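Local atomic coordinates of major extracellular endoglucanase (Xanthomonas campestris pv. campestris, PDB entry 4TUF), a protein that hydrolyses internal beta-1,4-glucosidic linkages in cellulose, lichenin and cereal beta-D-glucans, this chain being its glycoside hydrolase family 5 catalytic domain. Residues H236-D241 / L276-G281; L154-H159 / A194-T199; A39-D44 / S78-L83; N23-E28 / Y311-P316. All blocks are in the same frame, centred on the assembly; numbering follows the deposited sequence. Where two conformers were deposited one is given.

In the fold
The catalytic domain is a TIM barrel, and three of the four contacts sample its staves near the ends that carry the two glutamates assigned by similarity to catalysis. Along the chain, contact 4 encloses the rest: its segments follow strands 16-23 and 309-311, neighbours in the sheet, so it closes the barrel. Inside that span come contact 3, then contact 2, then contact 1. Contacts 1 and 2 touch, their centres about 14 Å apart, and draw on strands 231-238 and 192-195, neighbours in the sheet; contact 4 touches contact 1. Contact 3 lies apart, its centre about 30 Å from that of contact 1. Contacts 1, 2 and 4 thus surround the active site, whereas contact 3 joins a helix start to an outer loop.

Contact 1. Residues H236-D241 / L276-G281; sequences HVYGPD and LGEFGG
Glu278 and His236 lie one over the other where two adjacent strands run in parallel, and Val237 ties the backbones together beside them. CB of Glu278 sits over one face of the imidazole, 3.7 Å from the centroid of the His236 ring and close to its normal, a CH-pi contact. From there the glutamate chain, with CG anti to its own carbonyl carbon (chi1 -68°) and extended beyond it, carries the carboxylate past the CE1 side of the ring, with Glu278 CD 3.3 Å from His236 CE1. The flat groups are turned only 29° apart. Tyr238 OH comes close to Glu278 OE1 within the plane of the phenol ring, but the modelled separation is too short to be taken literally. His236 ND1 bonds to Glu157 OE2, to which Tyr238 OH is also close, and Glu278 OE2 forms a salt bridge with Arg58.

Behind the carboxylate, Val237 N donates to Glu278 O over 3.1 Å, a straight bond (165° at the hydrogen). Val237 turns to the other side of the strands: its CG1 meets Leu276 CD1 at 3.5 Å and also approaches Phe279 CB. Trp261 and Trp293, from helices 257-266 and 288-303, pack on this valine.

Strand 231-238, helix 257-266 and strand 276-280 make a beta-alpha-beta unit of the TIM barrel. Glu278, by similarity the nucleophile, emerges near the end of its strand, as in other family 5 glycoside hydrolases, with histidine and tyrosine lining the catalytic centre beside it.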
# COMPACT_ATOMS: atom_id res chain seq x y z
N HIS A 236 6.98 -1.31 -3.42
CA HIS A 236 6.60 -2.66 -3.05
C HIS A 236 7.77 -3.60 -3.27
O HIS A 236 8.64 -3.35 -4.11
CB HIS A 236 5.39 -3.13 -3.87
CG HIS A 236 4.16 -2.30 -3.67
ND1 HIS A 236 2.93 -2.67 -4.17
CD2 HIS A 236 3.97 -1.13 -3.01
CE1 HIS A 236 2.03 -1.75 -3.84
NE2 HIS A 236 2.64 -0.81 -3.14
N VAL A 237 7.79 -4.70 -2.53
CA VAL A 237 8.76 -5.76 -2.77
C VAL A 237 8.17 -7.09 -2.34
O VAL A 237 7.48 -7.17 -1.33
CB VAL A 237 10.09 -5.48 -2.04
CG1 VAL A 237 9.84 -5.16 -0.58
CG2 VAL A 237 11.05 -6.65 -2.18
N TYR A 238 8.42 -8.14 -3.12
CA TYR A 238 7.93 -9.47 -2.79
C TYR A 238 9.04 -10.52 -2.90
O TYR A 238 10.16 -10.20 -3.32
CB TYR A 238 6.76 -9.85 -3.69
CG TYR A 238 5.69 -8.80 -3.78
CD1 TYR A 238 4.64 -8.76 -2.88
CD2 TYR A 238 5.74 -7.82 -4.78
CE1 TYR A 238 3.67 -7.79 -2.96
CE2 TYR A 238 4.77 -6.85 -4.87
CZ TYR A 238 3.74 -6.84 -3.96
OH TYR A 238 2.76 -5.87 -4.04
N GLY A 239 8.72 -11.75 -2.52
CA GLY A 239 9.69 -12.83 -2.51
C GLY A 239 9.38 -13.95 -3.49
O GLY A 239 8.57 -13.78 -4.41
N PRO A 240 10.01 -15.11 -3.28
CA PRO A 240 10.03 -16.24 -4.21
C PRO A 240 8.66 -16.73 -4.67
O PRO A 240 8.55 -17.22 -5.79
CB PRO A 240 10.74 -17.34 -3.40
CG PRO A 240 11.59 -16.60 -2.44
CD PRO A 240 10.79 -15.39 -2.06
N ASP A 241 7.63 -16.59 -3.84
CA ASP A 241 6.32 -17.16 -4.18
C ASP A 241 5.42 -16.18 -4.93
O ASP A 241 4.29 -16.52 -5.26
CB ASP A 241 5.60 -17.65 -2.93
CG ASP A 241 5.61 -16.64 -1.81
OD1 ASP A 241 5.98 -15.47 -2.05
OD2 ASP A 241 5.23 -17.02 -0.68
N LEU A 276 7.58 0.38 3.14
CA LEU A 276 7.02 -0.48 2.11
C LEU A 276 5.48 -0.46 2.11
O LEU A 276 4.85 -0.74 3.13
CB LEU A 276 7.52 -1.91 2.29
CG LEU A 276 9.03 -2.06 2.18
CD1 LEU A 276 9.45 -3.48 2.52
CD2 LEU A 276 9.48 -1.67 0.79
N GLY A 277 4.89 -0.13 0.97
CA GLY A 277 3.44 -0.15 0.83
C GLY A 277 2.90 -1.57 0.83
O GLY A 277 1.81 -1.82 1.35
N GLU A 278 3.64 -2.48 0.23
CA GLU A 278 3.29 -3.90 0.24
C GLU A 278 4.55 -4.76 0.33
O GLU A 278 5.49 -4.58 -0.45
CB GLU A 278 2.50 -4.29 -1.01
CG GLU A 278 1.10 -3.71 -1.10
CD GLU A 278 0.39 -4.14 -2.36
OE1 GLU A 278 0.84 -5.12 -2.98
OE2 GLU A 278 -0.63 -3.51 -2.74
N PHE A 279 4.55 -5.69 1.27
CA PHE A 279 5.55 -6.75 1.31
C PHE A 279 4.95 -7.95 2.03
O PHE A 279 4.07 -7.80 2.88
CB PHE A 279 6.83 -6.27 1.99
CG PHE A 279 6.69 -6.05 3.47
CD1 PHE A 279 6.14 -4.88 3.96
CD2 PHE A 279 7.12 -7.01 4.37
CE1 PHE A 279 6.01 -4.68 5.32
CE2 PHE A 279 7.00 -6.82 5.73
CZ PHE A 279 6.44 -5.65 6.21
N GLY A 280 5.41 -9.15 1.67
CA GLY A 280 4.81 -10.35 2.24
C GLY A 280 4.96 -11.58 1.37
O GLY A 280 5.61 -11.55 0.32
N GLY A 281 4.35 -12.67 1.82
CA GLY A 281 4.51 -13.96 1.20
C GLY A 281 4.08 -15.08 2.13
O GLY A 281 3.71 -14.84 3.27

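Contact 2. Residues L154-H159 / A194-T199; sequences LKNEPH and AVEGIT
Glu196 reaches across to the backbone of Glu157, whose N donates to Glu196 OE1 over 2.8 Å. This joins the chain ends following two adjacent staves of the TIM barrel, strands 149-153 and 192-195, with the Asn156-Glu157 pair that family 5 glycoside hydrolases carry after the fourth strand. Glu157, the proton donor by similarity, is held here by its main chain; its CB points away from 194-199, and its carboxylate finds partners on strand 231-238 instead. The N-H meets the Glu196 carboxylate from well above its plane (45° out). The reach depends on an extended side chain with CG anti to the carbonyl carbon (chi1 -55°).

The second oxygen is held elsewhere: Glu196 OE2 forms a salt bridge with Arg58, which also donates to Asn156 OD1. Lys155 O is engaged by a water at 2.7 Å, and the same water accepts from Glu196 N at 3.1 Å, bridging the backbones. One step back, Leu154 N donates to Ala194 O over 3.2 Å, continuing the pairing of the strands. A local bond from His159 ND1 to Glu157 O, lying in the imidazole plane, ties the loop to itself.

Beyond the polar part, Trp173 of helix 173-187 packs on Pro158 and Ile198. The proline turns toward the other segment, Pro158 CD lying 3.5 Å from Gly197 O, and farther along His159 CB meets Thr199 CG2 at 3.7 Å.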
# COMPACT_ATOMS: atom_id res chain seq x y z
N LEU A 154 -1.15 7.43 -4.43
CA LEU A 154 -1.72 7.99 -5.66
C LEU A 154 -2.14 6.97 -6.71
O LEU A 154 -3.16 7.14 -7.37
CB LEU A 154 -0.73 8.96 -6.30
CG LEU A 154 -0.38 10.23 -5.52
CD1 LEU A 154 0.42 11.15 -6.40
CD2 LEU A 154 -1.63 10.94 -4.98
N LYS A 155 -1.35 5.91 -6.88
CA LYS A 155 -1.64 4.88 -7.87
C LYS A 155 -0.85 3.62 -7.56
O LYS A 155 0.36 3.66 -7.34
CB LYS A 155 -1.34 5.39 -9.29
CG LYS A 155 -0.86 4.34 -10.28
CD LYS A 155 -2.02 3.70 -11.00
CE LYS A 155 -1.55 2.83 -12.15
NZ LYS A 155 -0.74 1.66 -11.72
N ASN A 156 -1.52 2.48 -7.55
CA ASN A 156 -0.87 1.22 -7.20
C ASN A 156 -0.03 0.61 -8.31
O ASN A 156 -0.51 0.42 -9.41
CB ASN A 156 -1.92 0.21 -6.74
CG ASN A 156 -1.32 -1.03 -6.12
OD1 ASN A 156 -0.75 -0.97 -5.05
ND2 ASN A 156 -1.46 -2.15 -6.79
N GLU A 157 1.20 0.25 -7.97
CA GLU A 157 2.04 -0.59 -8.81
C GLU A 157 2.28 -0.21 -10.26
O GLU A 157 2.01 -1.00 -11.16
CB GLU A 157 1.64 -2.04 -8.67
CG GLU A 157 1.80 -2.53 -7.24
CD GLU A 157 1.70 -4.02 -7.12
OE1 GLU A 157 1.09 -4.64 -7.99
OE2 GLU A 157 2.24 -4.56 -6.14
N PRO A 158 2.83 0.97 -10.51
CA PRO A 158 3.15 1.35 -11.88
C PRO A 158 4.16 0.37 -12.44
O PRO A 158 5.06 -0.06 -11.74
CB PRO A 158 3.78 2.72 -11.71
CG PRO A 158 3.16 3.26 -10.49
CD PRO A 158 2.97 2.09 -9.58
N HIS A 159 4.00 -0.00 -13.70
CA HIS A 159 4.91 -0.97 -14.30
C HIS A 159 4.79 -0.94 -15.82
O HIS A 159 4.12 -0.07 -16.36
CB HIS A 159 4.63 -2.38 -13.78
CG HIS A 159 3.23 -2.85 -14.04
ND1 HIS A 159 2.15 -2.39 -13.31
CD2 HIS A 159 2.73 -3.73 -14.93
CE1 HIS A 159 1.05 -2.97 -13.76
NE2 HIS A 159 1.37 -3.79 -14.74
N ALA A 194 1.67 9.40 -0.91
CA ALA A 194 2.53 8.23 -1.08
C ALA A 194 2.78 7.97 -2.55
O ALA A 194 1.84 7.90 -3.35
CB ALA A 194 1.94 7.01 -0.41
N VAL A 195 4.06 7.83 -2.92
CA VAL A 195 4.43 7.58 -4.30
C VAL A 195 5.21 6.28 -4.41
O VAL A 195 6.13 6.02 -3.64
CB VAL A 195 5.27 8.73 -4.88
CG1 VAL A 195 5.64 8.44 -6.33
CG2 VAL A 195 4.51 10.03 -4.77
N GLU A 196 4.83 5.45 -5.37
CA GLU A 196 5.49 4.17 -5.57
C GLU A 196 6.47 4.27 -6.73
O GLU A 196 6.45 5.22 -7.52
CB GLU A 196 4.47 3.07 -5.83
CG GLU A 196 3.41 2.93 -4.75
CD GLU A 196 2.38 1.87 -5.08
OE1 GLU A 196 2.78 0.85 -5.70
OE2 GLU A 196 1.19 2.05 -4.74
N GLY A 197 7.32 3.26 -6.84
CA GLY A 197 8.27 3.20 -7.92
C GLY A 197 7.64 2.67 -9.19
O GLY A 197 6.42 2.52 -9.30
N ILE A 198 8.49 2.39 -10.17
CA ILE A 198 8.07 1.80 -11.42
C ILE A 198 8.83 0.48 -11.56
O ILE A 198 9.31 -0.06 -10.57
CB ILE A 198 8.35 2.73 -12.60
CG1 ILE A 198 9.84 3.04 -12.69
CG2 ILE A 198 7.55 4.02 -12.44
CD1 ILE A 198 10.27 3.65 -14.00
N THR A 199 8.94 -0.04 -12.78
CA THR A 199 9.80 -1.19 -12.99
C THR A 199 11.05 -0.78 -13.78
O THR A 199 11.82 0.06 -13.30
CB THR A 199 9.06 -2.35 -13.71
OG1 THR A 199 8.32 -1.84 -14.82
CG2 THR A 199 8.09 -3.00 -12.74
O HOH W 1 1.80 5.48 -5.98

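Contact 3. Residues A39-D44 / S78-L83; sequences ARNWKD and SRNADL. With 2HP (dihydrogenphosphate ion), chain E.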
# COMPACT_ATOMS: atom_id res chain seq x y z
N ALA A 39 -17.89 -14.38 6.20
CA ALA A 39 -17.44 -15.24 7.28
C ALA A 39 -17.38 -14.52 8.63
O ALA A 39 -17.48 -15.15 9.68
CB ALA A 39 -16.07 -15.82 6.94
N ARG A 40 -17.22 -13.20 8.59
CA ARG A 40 -16.99 -12.42 9.80
C ARG A 40 -17.83 -11.15 9.86
O ARG A 40 -18.34 -10.67 8.84
CB ARG A 40 -15.50 -12.03 9.90
CG ARG A 40 -14.54 -13.20 9.87
CD ARG A 40 -14.54 -13.98 11.18
NE ARG A 40 -14.31 -13.11 12.34
CZ ARG A 40 -13.12 -12.62 12.69
NH1 ARG A 40 -12.04 -12.89 11.96
NH2 ARG A 40 -13.01 -11.85 13.76
N ASN A 41 -17.97 -10.60 11.06
CA ASN A 41 -18.56 -9.28 11.25
C ASN A 41 -17.48 -8.21 11.08
O ASN A 41 -16.41 -8.31 11.68
CB ASN A 41 -19.21 -9.17 12.63
CG ASN A 41 -19.65 -7.76 12.96
OD1 ASN A 41 -18.93 -7.01 13.61
ND2 ASN A 41 -20.84 -7.40 12.51
N TRP A 42 -17.76 -7.21 10.26
CA TRP A 42 -16.73 -6.25 9.85
C TRP A 42 -16.11 -5.51 11.04
O TRP A 42 -14.90 -5.33 11.10
CB TRP A 42 -17.30 -5.25 8.84
CG TRP A 42 -18.31 -4.31 9.43
CD1 TRP A 42 -19.63 -4.57 9.68
CD2 TRP A 42 -18.08 -2.96 9.84
NE1 TRP A 42 -20.24 -3.46 10.23
CE2 TRP A 42 -19.30 -2.46 10.34
CE3 TRP A 42 -16.96 -2.13 9.84
CZ2 TRP A 42 -19.43 -1.17 10.83
CZ3 TRP A 42 -17.09 -0.85 10.33
CH2 TRP A 42 -18.31 -0.38 10.82
N LYS A 43 -16.95 -5.10 11.99
CA LYS A 43 -16.49 -4.38 13.17
C LYS A 43 -15.61 -5.27 14.04
O LYS A 43 -14.59 -4.83 14.56
CB LYS A 43 -17.69 -3.86 13.97
CG LYS A 43 -17.57 -2.41 14.43
CD LYS A 43 -18.51 -2.15 15.61
CE LYS A 43 -18.83 -0.67 15.79
NZ LYS A 43 -19.79 -0.18 14.75
N ASP A 44 -16.01 -6.53 14.20
CA ASP A 44 -15.26 -7.48 15.02
C ASP A 44 -13.91 -7.83 14.38
O ASP A 44 -12.93 -8.05 15.08
CB ASP A 44 -16.07 -8.75 15.27
CG ASP A 44 -17.19 -8.54 16.28
OD1 ASP A 44 -17.48 -7.36 16.61
OD2 ASP A 44 -17.78 -9.54 16.74
N SER A 78 -26.44 -11.48 7.97
CA SER A 78 -26.76 -12.04 9.28
C SER A 78 -25.69 -11.64 10.28
O SER A 78 -25.97 -11.39 11.45
CB SER A 78 -26.88 -13.56 9.22
OG SER A 78 -27.72 -13.96 8.15
N ARG A 79 -24.45 -11.58 9.79
CA ARG A 79 -23.30 -11.21 10.62
C ARG A 79 -23.02 -9.72 10.52
O ARG A 79 -22.21 -9.18 11.28
CB ARG A 79 -22.06 -11.97 10.19
CG ARG A 79 -22.26 -13.45 9.95
CD ARG A 79 -21.01 -14.03 9.31
NE ARG A 79 -21.17 -15.44 8.95
CZ ARG A 79 -20.95 -16.44 9.79
NH1 ARG A 79 -20.58 -16.19 11.04
NH2 ARG A 79 -21.12 -17.70 9.38
N ASN A 80 -23.67 -9.06 9.57
CA ASN A 80 -23.42 -7.65 9.30
C ASN A 80 -24.71 -6.87 9.10
O ASN A 80 -24.93 -6.27 8.05
CB ASN A 80 -22.51 -7.49 8.08
CG ASN A 80 -21.16 -8.14 8.26
OD1 ASN A 80 -20.24 -7.55 8.83
ND2 ASN A 80 -21.02 -9.38 7.78
N ALA A 81 -25.56 -6.87 10.13
CA ALA A 81 -26.90 -6.30 10.03
C ALA A 81 -26.90 -4.80 9.79
O ALA A 81 -27.80 -4.27 9.14
CB ALA A 81 -27.69 -6.62 11.29
N ASP A 82 -25.89 -4.11 10.30
CA ASP A 82 -25.87 -2.66 10.19
C ASP A 82 -25.35 -2.18 8.83
O ASP A 82 -25.24 -0.97 8.60
CB ASP A 82 -25.02 -2.06 11.31
CG ASP A 82 -23.57 -2.48 11.24
OD1 ASP A 82 -23.28 -3.51 10.60
OD2 ASP A 82 -22.72 -1.78 11.83
N LEU A 83 -25.05 -3.11 7.92
CA LEU A 83 -24.64 -2.74 6.57
C LEU A 83 -25.76 -2.97 5.55
O LEU A 83 -25.63 -2.59 4.38
CB LEU A 83 -23.40 -3.51 6.14
CG LEU A 83 -22.12 -3.36 6.96
CD1 LEU A 83 -21.00 -4.13 6.30
CD2 LEU A 83 -21.76 -1.89 7.14
P 2HP E . -23.74 0.84 14.02
O1 2HP E . -24.24 1.88 15.00
O2 2HP E . -23.86 -0.54 14.62
O3 2HP E . -24.57 0.92 12.76
O4 2HP E . -22.29 1.12 13.69
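Asn80 grips two backbone groups of the segment opposite with the two ends of one amide. Its OD1 accepts from Trp42 N at 2.9 Å, in the plane of the amide carbonyl, while its ND2 donates to Arg40 O at 3.2 Å; these bonds, with a second one from ND2 to Asp76 O, fix the rotation of the amide. Asn41 answers from the other side: Asn41 ND2 donates to Arg79 O over 2.6 Å in a nearly straight bond (173°), and the planes of the two asparagine amides differ by only 8°. Asn41 OD1 meanwhile accepts from Asp44 N, so the same residue serves as N-cap of helix 42-51 and as a tie to 78-83. A further bond leaves the indole edge in the ring plane, from Trp42 NE1 to the syn lone pair of Asp82 OD1 at 3.1 Å.

Charged groups gather beside this edge. A dihydrogenphosphate ion sits beside Lys43 and Asp82, its O4 3.0 Å from Lys43 NZ; Lys94 completes the site, and the two lysines probably outweigh the repulsion from the aspartate. Arg79 lays one guanidinium face against Ala39 O and makes its salt bridge to Asp76.

Apolar packing centres on the indole. Trp42 CG stands between its backbone N and carbonyl carbon (chi1 68°), which aims the ring at 78-83, where Leu83 CD2 rests over one face and Leu83 CD1 comes within 3.7 Å of Trp42 CD1.

Lys94 and Glu98 of helix 88-102 also touch Trp42. The contact thus joins the start of helix 42-51 to the loop that leads from strand 56-61 into helix 88-102, on the outer layer of the barrel.

Contact 4. Residues N23-E28 / Y311-P316; sequences NVFGFE and YWSWNP
The TIM barrel closes where Asn23, at the end of its first stave, meets Tyr311 and the turn after the last one, strand 309-311. Tyr311 O accepts twice from the same residue. Asn23 N reaches it at 2.8 Å, while Asn23 ND2, at 2.9 Å, comes in from high above the carbonyl plane (64° out of it). Placing CG anti to the carbonyl carbon (chi1 -74°) sets the amide beside its own backbone N, and both donors can converge on the one oxygen. The backbones then pair again, Trp314 N donating to Asn23 O over 2.8 Å. Between these two links the chain passes through a cis peptide joining Trp312 and Ser313, a feature well known after the eighth strand in this family.

Asn315 provides the outer clasp. Its OD1 accepts from Phe25 N at 3.1 Å, and its ND2 makes a weak bond back to Phe25 O. The amide thus spans both polar atoms of a single residue, turned steeply (74°) against the phenyl plane. Val24 and Trp314 lie side by side, with Val24 CG2 4.1 Å from Trp314 CB, and both touch Met49 of helix 42-51. The Trp312 ring meets that of Tyr238; its modelled approach to Phe25 is too close to be relied on.

Asn23 has further duties: its ND2 also bonds to Gly277 O and its OD1 accepts from Arg58. With both ends of a buried amide engaged, Asn23 is well placed as a second-shell residue, probably helping to orient the arginine that pairs with Glu278, the nucleophile by similarity.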
# COMPACT_ATOMS: atom_id res chain seq x y z
N ASN A 23 -2.34 -4.37 4.78
CA ASN A 23 -3.29 -4.12 3.70
C ASN A 23 -4.61 -4.86 3.91
O ASN A 23 -4.62 -6.05 4.23
CB ASN A 23 -2.70 -4.54 2.36
CG ASN A 23 -1.64 -3.58 1.86
OD1 ASN A 23 -1.92 -2.68 1.07
ND2 ASN A 23 -0.40 -3.77 2.32
N VAL A 24 -5.72 -4.16 3.70
CA VAL A 24 -7.06 -4.75 3.81
C VAL A 24 -7.81 -4.58 2.50
O VAL A 24 -8.33 -3.51 2.22
CB VAL A 24 -7.88 -4.09 4.94
CG1 VAL A 24 -9.23 -4.77 5.07
CG2 VAL A 24 -7.12 -4.14 6.26
N PHE A 25 -7.87 -5.64 1.68
CA PHE A 25 -8.43 -5.60 0.33
C PHE A 25 -9.93 -5.86 0.29
O PHE A 25 -10.51 -6.37 1.25
CB PHE A 25 -7.73 -6.64 -0.55
CG PHE A 25 -6.32 -6.28 -0.92
CD1 PHE A 25 -5.30 -6.49 -0.02
CD2 PHE A 25 -6.03 -5.73 -2.15
CE1 PHE A 25 -4.00 -6.15 -0.35
CE2 PHE A 25 -4.74 -5.39 -2.49
CZ PHE A 25 -3.72 -5.60 -1.59
N GLY A 26 -10.54 -5.56 -0.86
CA GLY A 26 -11.94 -5.82 -1.09
C GLY A 26 -12.59 -4.67 -1.84
O GLY A 26 -13.27 -4.88 -2.84
N PHE A 27 -12.37 -3.44 -1.36
CA PHE A 27 -13.02 -2.26 -1.92
C PHE A 27 -12.57 -1.95 -3.34
O PHE A 27 -13.14 -1.07 -4.00
CB PHE A 27 -12.78 -1.04 -1.03
CG PHE A 27 -13.62 -1.01 0.22
CD1 PHE A 27 -14.98 -0.75 0.15
CD2 PHE A 27 -13.05 -1.22 1.47
CE1 PHE A 27 -15.76 -0.72 1.29
CE2 PHE A 27 -13.82 -1.19 2.61
CZ PHE A 27 -15.18 -0.94 2.53
N GLU A 28 -11.55 -2.66 -3.83
CA GLU A 28 -11.06 -2.42 -5.18
C GLU A 28 -11.45 -3.57 -6.10
O GLU A 28 -10.94 -3.68 -7.22
CB GLU A 28 -9.53 -2.23 -5.17
CG GLU A 28 -8.70 -3.51 -5.20
CD GLU A 28 -8.89 -4.40 -3.98
OE1 GLU A 28 -9.48 -3.94 -2.97
OE2 GLU A 28 -8.46 -5.57 -4.04
N TYR A 311 2.08 -4.66 5.68
CA TYR A 311 2.14 -6.06 5.28
C TYR A 311 1.05 -6.44 4.28
O TYR A 311 -0.05 -5.90 4.32
CB TYR A 311 2.04 -6.96 6.51
CG TYR A 311 2.48 -8.37 6.25
CD1 TYR A 311 3.84 -8.68 6.15
CD2 TYR A 311 1.56 -9.40 6.08
CE1 TYR A 311 4.26 -9.98 5.89
CE2 TYR A 311 1.98 -10.70 5.83
CZ TYR A 311 3.33 -10.98 5.73
OH TYR A 311 3.75 -12.26 5.48
N TRP A 312 1.36 -7.37 3.38
CA TRP A 312 0.40 -7.91 2.43
C TRP A 312 0.16 -9.39 2.71
O TRP A 312 1.05 -10.20 2.46
CB TRP A 312 0.94 -7.72 1.00
CG TRP A 312 -0.00 -8.08 -0.10
CD1 TRP A 312 -1.28 -7.67 -0.23
CD2 TRP A 312 0.28 -8.89 -1.25
NE1 TRP A 312 -1.84 -8.18 -1.38
CE2 TRP A 312 -0.89 -8.94 -2.03
CE3 TRP A 312 1.40 -9.60 -1.69
CZ2 TRP A 312 -0.98 -9.65 -3.22
CZ3 TRP A 312 1.32 -10.30 -2.89
CH2 TRP A 312 0.14 -10.33 -3.63
N SER A 313 -1.02 -9.76 3.22
CA SER A 313 -2.12 -8.85 3.53
C SER A 313 -2.88 -9.35 4.75
O SER A 313 -2.50 -10.34 5.37
CB SER A 313 -3.09 -8.76 2.35
OG SER A 313 -3.65 -10.03 2.09
N TRP A 314 -3.97 -8.67 5.09
CA TRP A 314 -4.86 -9.16 6.13
C TRP A 314 -5.58 -10.41 5.65
O TRP A 314 -5.52 -11.46 6.28
CB TRP A 314 -5.87 -8.08 6.53
CG TRP A 314 -6.86 -8.54 7.56
CD1 TRP A 314 -8.20 -8.74 7.39
CD2 TRP A 314 -6.58 -8.85 8.93
NE1 TRP A 314 -8.78 -9.16 8.57
CE2 TRP A 314 -7.80 -9.23 9.53
CE3 TRP A 314 -5.42 -8.85 9.71
CZ2 TRP A 314 -7.89 -9.61 10.87
CZ3 TRP A 314 -5.51 -9.22 11.04
CH2 TRP A 314 -6.74 -9.60 11.61
N ASN A 315 -6.25 -10.27 4.52
CA ASN A 315 -7.05 -11.32 3.92
C ASN A 315 -6.25 -12.52 3.47
O ASN A 315 -5.17 -12.39 2.91
CB ASN A 315 -7.83 -10.76 2.72
CG ASN A 315 -8.20 -9.30 2.88
OD1 ASN A 315 -7.35 -8.43 2.93
ND2 ASN A 315 -9.49 -9.03 2.97
N PRO A 316 -6.80 -13.71 3.70
CA PRO A 316 -6.23 -14.95 3.22
C PRO A 316 -6.28 -15.09 1.72
O PRO A 316 -5.39 -15.69 1.15
CB PRO A 316 -7.14 -15.99 3.84
CG PRO A 316 -8.33 -15.27 4.26
CD PRO A 316 -7.80 -13.98 4.72